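Local coordinates for giardin subunit alpha-1 (Giardia intestinalis, PDB 4EVF), which binds calcium and phosphatidylserine-containing membranes as an annexin, takes part in parasite attachment and may help maintain the ventral disk, at residues 149-154 / 174-179; 207-210 / 216-219. All blocks are in the same frame, centred on the assembly; numbering follows the deposited sequence.

Contact 1: 149-154 / 174-179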
loop_
_atom_site.group_PDB
_atom_site.type_symbol
_atom_site.label_atom_id
_atom_site.label_comp_id
_atom_site.label_asym_id
_atom_site.label_seq_id
_atom_site.Cartn_x
_atom_site.Cartn_y
_atom_site.Cartn_z
ATOM N N VAL A 149 14.464 15.164 3.260
ATOM C CA VAL A 149 15.586 16.096 3.324
ATOM C C VAL A 149 16.882 15.316 3.244
ATOM O O VAL A 149 17.126 14.414 4.052
ATOM C CB VAL A 149 15.574 16.892 4.647
ATOM C CG1 VAL A 149 16.883 17.648 4.836
ATOM C CG2 VAL A 149 14.378 17.844 4.700
ATOM N N SER A 150 17.715 15.654 2.272
ATOM C CA SER A 150 18.980 14.968 2.110
ATOM C C SER A 150 19.765 14.979 3.410
ATOM O O SER A 150 19.740 15.956 4.162
ATOM C CB SER A 150 19.806 15.610 0.996
ATOM O OG SER A 150 21.071 14.982 0.909
ATOM N N ARG A 151 20.458 13.883 3.682
ATOM C CA ARG A 151 21.224 13.779 4.919
ATOM C C ARG A 151 22.679 14.237 4.775
ATOM O O ARG A 151 23.310 14.015 3.743
ATOM C CB ARG A 151 21.095 12.374 5.508
ATOM C CG ARG A 151 19.647 12.114 5.895
ATOM C CD ARG A 151 19.480 11.073 6.933
ATOM N NE ARG A 151 20.003 11.443 8.244
ATOM C CZ ARG A 151 19.330 12.110 9.183
ATOM N NH1 ARG A 151 18.103 12.557 8.957
ATOM N NH2 ARG A 151 19.904 12.350 10.349
ATOM N N PRO A 152 23.200 14.889 5.827
ATOM C CA PRO A 152 24.511 15.551 5.853
ATOM C C PRO A 152 25.670 14.655 5.415
ATOM O O PRO A 152 26.428 15.038 4.523
ATOM C CB PRO A 152 24.677 15.942 7.329
ATOM C CG PRO A 152 23.703 15.076 8.083
ATOM C CD PRO A 152 22.545 14.927 7.146
ATOM N N GLY A 153 25.803 13.480 6.022
ATOM C CA GLY A 153 26.989 12.673 5.804
ATOM C C GLY A 153 26.927 11.631 4.706
ATOM O O GLY A 153 25.974 11.576 3.925
ATOM N N SER A 154 27.974 10.808 4.649
ATOM C CA SER A 154 28.030 9.654 3.765
ATOM C C SER A 154 27.167 8.539 4.348
ATOM O O SER A 154 26.747 8.630 5.497
ATOM C CB SER A 154 29.460 9.157 3.698
ATOM O OG SER A 154 29.847 8.689 4.978
ATOM N N LEU A 174 15.364 8.908 15.724
ATOM C CA LEU A 174 14.774 7.823 14.952
ATOM C C LEU A 174 13.544 8.280 14.170
ATOM O O LEU A 174 13.392 7.957 12.986
ATOM C CB LEU A 174 14.415 6.679 15.883
ATOM C CG LEU A 174 15.408 5.531 16.072
ATOM C CD1 LEU A 174 16.846 5.871 15.763
ATOM C CD2 LEU A 174 15.240 4.910 17.479
ATOM N N ILE A 175 12.671 9.033 14.834
ATOM C CA ILE A 175 11.431 9.493 14.225
ATOM C C ILE A 175 11.743 10.453 13.078
ATOM O O ILE A 175 11.168 10.367 11.995
ATOM C CB ILE A 175 10.521 10.161 15.273
ATOM C CG1 ILE A 175 10.029 9.120 16.288
ATOM C CG2 ILE A 175 9.337 10.834 14.617
ATOM C CD1 ILE A 175 9.496 9.724 17.577
ATOM N N ASP A 176 12.669 11.365 13.328
ATOM C CA ASP A 176 13.076 12.327 12.317
ATOM C C ASP A 176 13.802 11.626 11.171
ATOM O O ASP A 176 13.579 11.942 10.016
ATOM C CB ASP A 176 13.977 13.394 12.940
ATOM C CG ASP A 176 14.490 14.373 11.918
ATOM O OD1 ASP A 176 13.744 15.322 11.599
ATOM O OD2 ASP A 176 15.626 14.185 11.427
ATOM N N PHE A 177 14.668 10.667 11.489
ATOM C CA PHE A 177 15.398 9.965 10.440
ATOM C C PHE A 177 14.476 9.196 9.493
ATOM O O PHE A 177 14.499 9.400 8.285
ATOM C CB PHE A 177 16.443 9.006 11.018
ATOM C CG PHE A 177 17.136 8.186 9.971
ATOM C CD1 PHE A 177 16.628 6.949 9.592
ATOM C CD2 PHE A 177 18.271 8.668 9.332
ATOM C CE1 PHE A 177 17.257 6.202 8.613
ATOM C CE2 PHE A 177 18.904 7.922 8.376
ATOM C CZ PHE A 177 18.401 6.695 8.001
ATOM N N PHE A 178 13.671 8.293 10.043
ATOM C CA PHE A 178 12.768 7.515 9.205
ATOM C C PHE A 178 11.703 8.392 8.533
ATOM O O PHE A 178 11.265 8.098 7.422
ATOM C CB PHE A 178 12.162 6.349 9.999
ATOM C CG PHE A 178 13.135 5.233 10.231
ATOM C CD1 PHE A 178 13.327 4.264 9.262
ATOM C CD2 PHE A 178 13.885 5.173 11.394
ATOM C CE1 PHE A 178 14.241 3.241 9.452
ATOM C CE2 PHE A 178 14.803 4.169 11.588
ATOM C CZ PHE A 178 14.977 3.192 10.620
ATOM N N GLY A 179 11.319 9.485 9.187
ATOM C CA GLY A 179 10.326 10.384 8.624
ATOM C C GLY A 179 10.799 11.346 7.539
ATOM O O GLY A 179 9.967 11.903 6.810
HETATM O O HOH W 1 17.425 12.500 12.366
#
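With its CG beside the backbone N and a bend at chi3 (67°), Arg151 brings its guanidinium out of the loop and up to the rim of the Phe177 ring, whose own CG stands anti to the backbone N (chi1 175°) so that the ring rim meets it. Arg151 NE lies 3.4 Å from Phe177 CD2, a rim carbon sitting over one face of the guanidinium; seen from the ring, the same NE arrives at the edge. The two planes are 66° apart, so this is an edge-on approach and not a flat stack. Arg151 CD joins in, 3.5 Å from Phe177 CE2.

The charged end is held by several partners. Asp176 OD2 lies at the guanidinium edge, 3.9 Å from Arg151 NH1, a long salt bridge. A water closes the gap: it accepts from Arg151 NH2 at 3.2 Å and donates to Asp176 OD2 at 2.6 Å. The stronger polar partner is Glu158 of helix 155-167, salt-bridged to Arg151 NE, while Asp176, reached partly through water, probably adds a weaker pull. Phe177 also packs on Tyr186 and Ile189 of helix 183-196.

Arg151 thus ties the connector between helices 135-145 and 155-167 to helix 171-180, a loop-to-helix contact within the all-helical annexin fold.

Contact 2: 207-210 / 216-219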
loop_
_atom_site.group_PDB
_atom_site.type_symbol
_atom_site.label_atom_id
_atom_site.label_comp_id
_atom_site.label_asym_id
_atom_site.label_seq_id
_atom_site.Cartn_x
_atom_site.Cartn_y
_atom_site.Cartn_z
ATOM N N THR A 207 14.771 -4.449 18.575
ATOM C CA THR A 207 15.387 -4.355 19.894
ATOM C C THR A 207 14.756 -3.249 20.726
ATOM O O THR A 207 14.610 -3.389 21.938
ATOM C CB THR A 207 16.904 -4.099 19.799
ATOM O OG1 THR A 207 17.560 -5.243 19.227
ATOM C CG2 THR A 207 17.478 -3.821 21.174
ATOM N N ILE A 208 14.380 -2.154 20.067
ATOM C CA ILE A 208 13.883 -0.970 20.761
ATOM C C ILE A 208 12.352 -0.836 20.776
ATOM O O ILE A 208 11.796 -0.260 21.711
ATOM C CB ILE A 208 14.496 0.325 20.183
ATOM C CG1 ILE A 208 13.963 1.541 20.946
ATOM C CG2 ILE A 208 14.175 0.443 18.698
ATOM C CD1 ILE A 208 14.714 2.822 20.679
ATOM N N TYR A 209 11.678 -1.379 19.762
ATOM C CA TYR A 209 10.227 -1.220 19.619
ATOM C C TYR A 209 9.424 -2.536 19.666
ATOM O O TYR A 209 9.889 -3.578 19.220
ATOM C CB TYR A 209 9.910 -0.491 18.312
ATOM C CG TYR A 209 10.225 0.989 18.325
ATOM C CD1 TYR A 209 9.838 1.801 19.391
ATOM C CD2 TYR A 209 10.911 1.580 17.262
ATOM C CE1 TYR A 209 10.127 3.173 19.400
ATOM C CE2 TYR A 209 11.197 2.941 17.263
ATOM C CZ TYR A 209 10.808 3.734 18.326
ATOM O OH TYR A 209 11.109 5.092 18.294
ATOM N N THR A 210 8.203 -2.460 20.193
ATOM C CA THR A 210 7.243 -3.558 20.105
ATOM C C THR A 210 5.890 -3.087 19.568
ATOM O O THR A 210 5.605 -1.890 19.529
ATOM C CB THR A 210 6.995 -4.190 21.486
ATOM O OG1 THR A 210 6.465 -3.194 22.368
ATOM C CG2 THR A 210 8.303 -4.739 22.067
ATOM N N THR A 216 5.150 -0.097 12.669
ATOM C CA THR A 216 5.206 1.176 11.944
ATOM C C THR A 216 6.608 1.428 11.391
ATOM O O THR A 216 6.771 1.746 10.197
ATOM C CB THR A 216 4.766 2.374 12.821
ATOM O OG1 THR A 216 3.398 2.218 13.218
ATOM C CG2 THR A 216 4.911 3.681 12.046
ATOM N N PHE A 217 7.622 1.288 12.243
ATOM C CA PHE A 217 9.010 1.485 11.805
ATOM C C PHE A 217 9.475 0.389 10.837
ATOM O O PHE A 217 10.267 0.634 9.915
ATOM C CB PHE A 217 9.954 1.591 13.010
ATOM C CG PHE A 217 9.944 2.942 13.674
ATOM C CD1 PHE A 217 8.923 3.292 14.545
ATOM C CD2 PHE A 217 10.960 3.853 13.440
ATOM C CE1 PHE A 217 8.902 4.532 15.163
ATOM C CE2 PHE A 217 10.952 5.099 14.048
ATOM C CZ PHE A 217 9.917 5.434 14.920
ATOM N N TYR A 218 8.980 -0.826 11.051
ATOM C CA TYR A 218 9.295 -1.933 10.166
ATOM C C TYR A 218 8.717 -1.697 8.764
ATOM O O TYR A 218 9.392 -1.921 7.753
ATOM C CB TYR A 218 8.756 -3.246 10.751
ATOM C CG TYR A 218 9.396 -4.502 10.194
ATOM C CD1 TYR A 218 10.721 -4.511 9.775
ATOM C CD2 TYR A 218 8.668 -5.677 10.070
ATOM C CE1 TYR A 218 11.308 -5.667 9.267
ATOM C CE2 TYR A 218 9.243 -6.836 9.568
ATOM C CZ TYR A 218 10.560 -6.824 9.170
ATOM O OH TYR A 218 11.124 -7.973 8.662
ATOM N N CYS A 219 7.469 -1.239 8.700
ATOM C CA CYS A 219 6.867 -0.939 7.401
ATOM C C CYS A 219 7.632 0.208 6.736
ATOM O O CYS A 219 7.897 0.180 5.526
ATOM C CB CYS A 219 5.378 -0.603 7.533
ATOM S SG CYS A 219 4.309 -2.074 7.851
#
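Tyr209 and Phe217 lay their rings together as an offset stack, centroids 4.5 Å apart and planes inclined by 29°. Tyr209 CE2 stands over the centre of the Phe217 ring, 3.4 Å above its plane, and its closest carbon there is Phe217 CE1 at 3.5 Å. The tilt means the tyrosine does not lie flat on its partner: CE2 is the part pressed closest, while Tyr209 CD2 keeps 3.8 Å from Phe217 CD1. Farther along the ring the phenol oxygen still touches, Tyr209 OH coming 3.6 Å from Phe217 CZ.

Tyr209 is the first residue to leave helical geometry after helix 201-208. Its CG lies beside the backbone N and anti to the carbonyl carbon (chi1 -74°), and Phe217 makes the same choice (chi1 -79°), which lets the two rings meet between the end of one helix and the flank of helix 211-225.

This pair is the buried, close-packed part. Phe217 also touches Leu139 of helix 135-145 and, beyond its CZ end, Ile175 of helix 171-180, and Tyr209 leans on Thr171. The other side is loose: Thr207 and Thr210 are exposed to solvent, and neither touches residues 216-219.

No hydrogen bond links the two segments, so the cohesion between them is dispersion and the quadrupole interaction of stacked rings. The buried phenol is nevertheless provided for, because Tyr209 OH hydrogen-bonds to Asp135 OD1 at the start of helix 135-145. The chemistry therefore implies a division of labour: carbon surface fills the interior between the helices, while one polar bond satisfies the buried hydroxyl and may help to position the ring.

How the contacts relate
Contact 1 and contact 2 follow one another in series along the chain, the first closing before the second opens, and their centres lie about 17 Å apart on the same side of the chain's centre. Helix 171-180 joins them: it supplies one half of contact 1, and other side chains on it meet contact 2. Phe178 CD2 packs 3.8 Å from Phe217 CD2, Ile175 CG1 lies 3.9 Å from Phe217 CZ, and Leu174 touches Ile208. Contact 1 lies at the partly buried loop side of the predicted third annexin repeat, contact 2 in its buried interior, and apolar packing makes the two continuous.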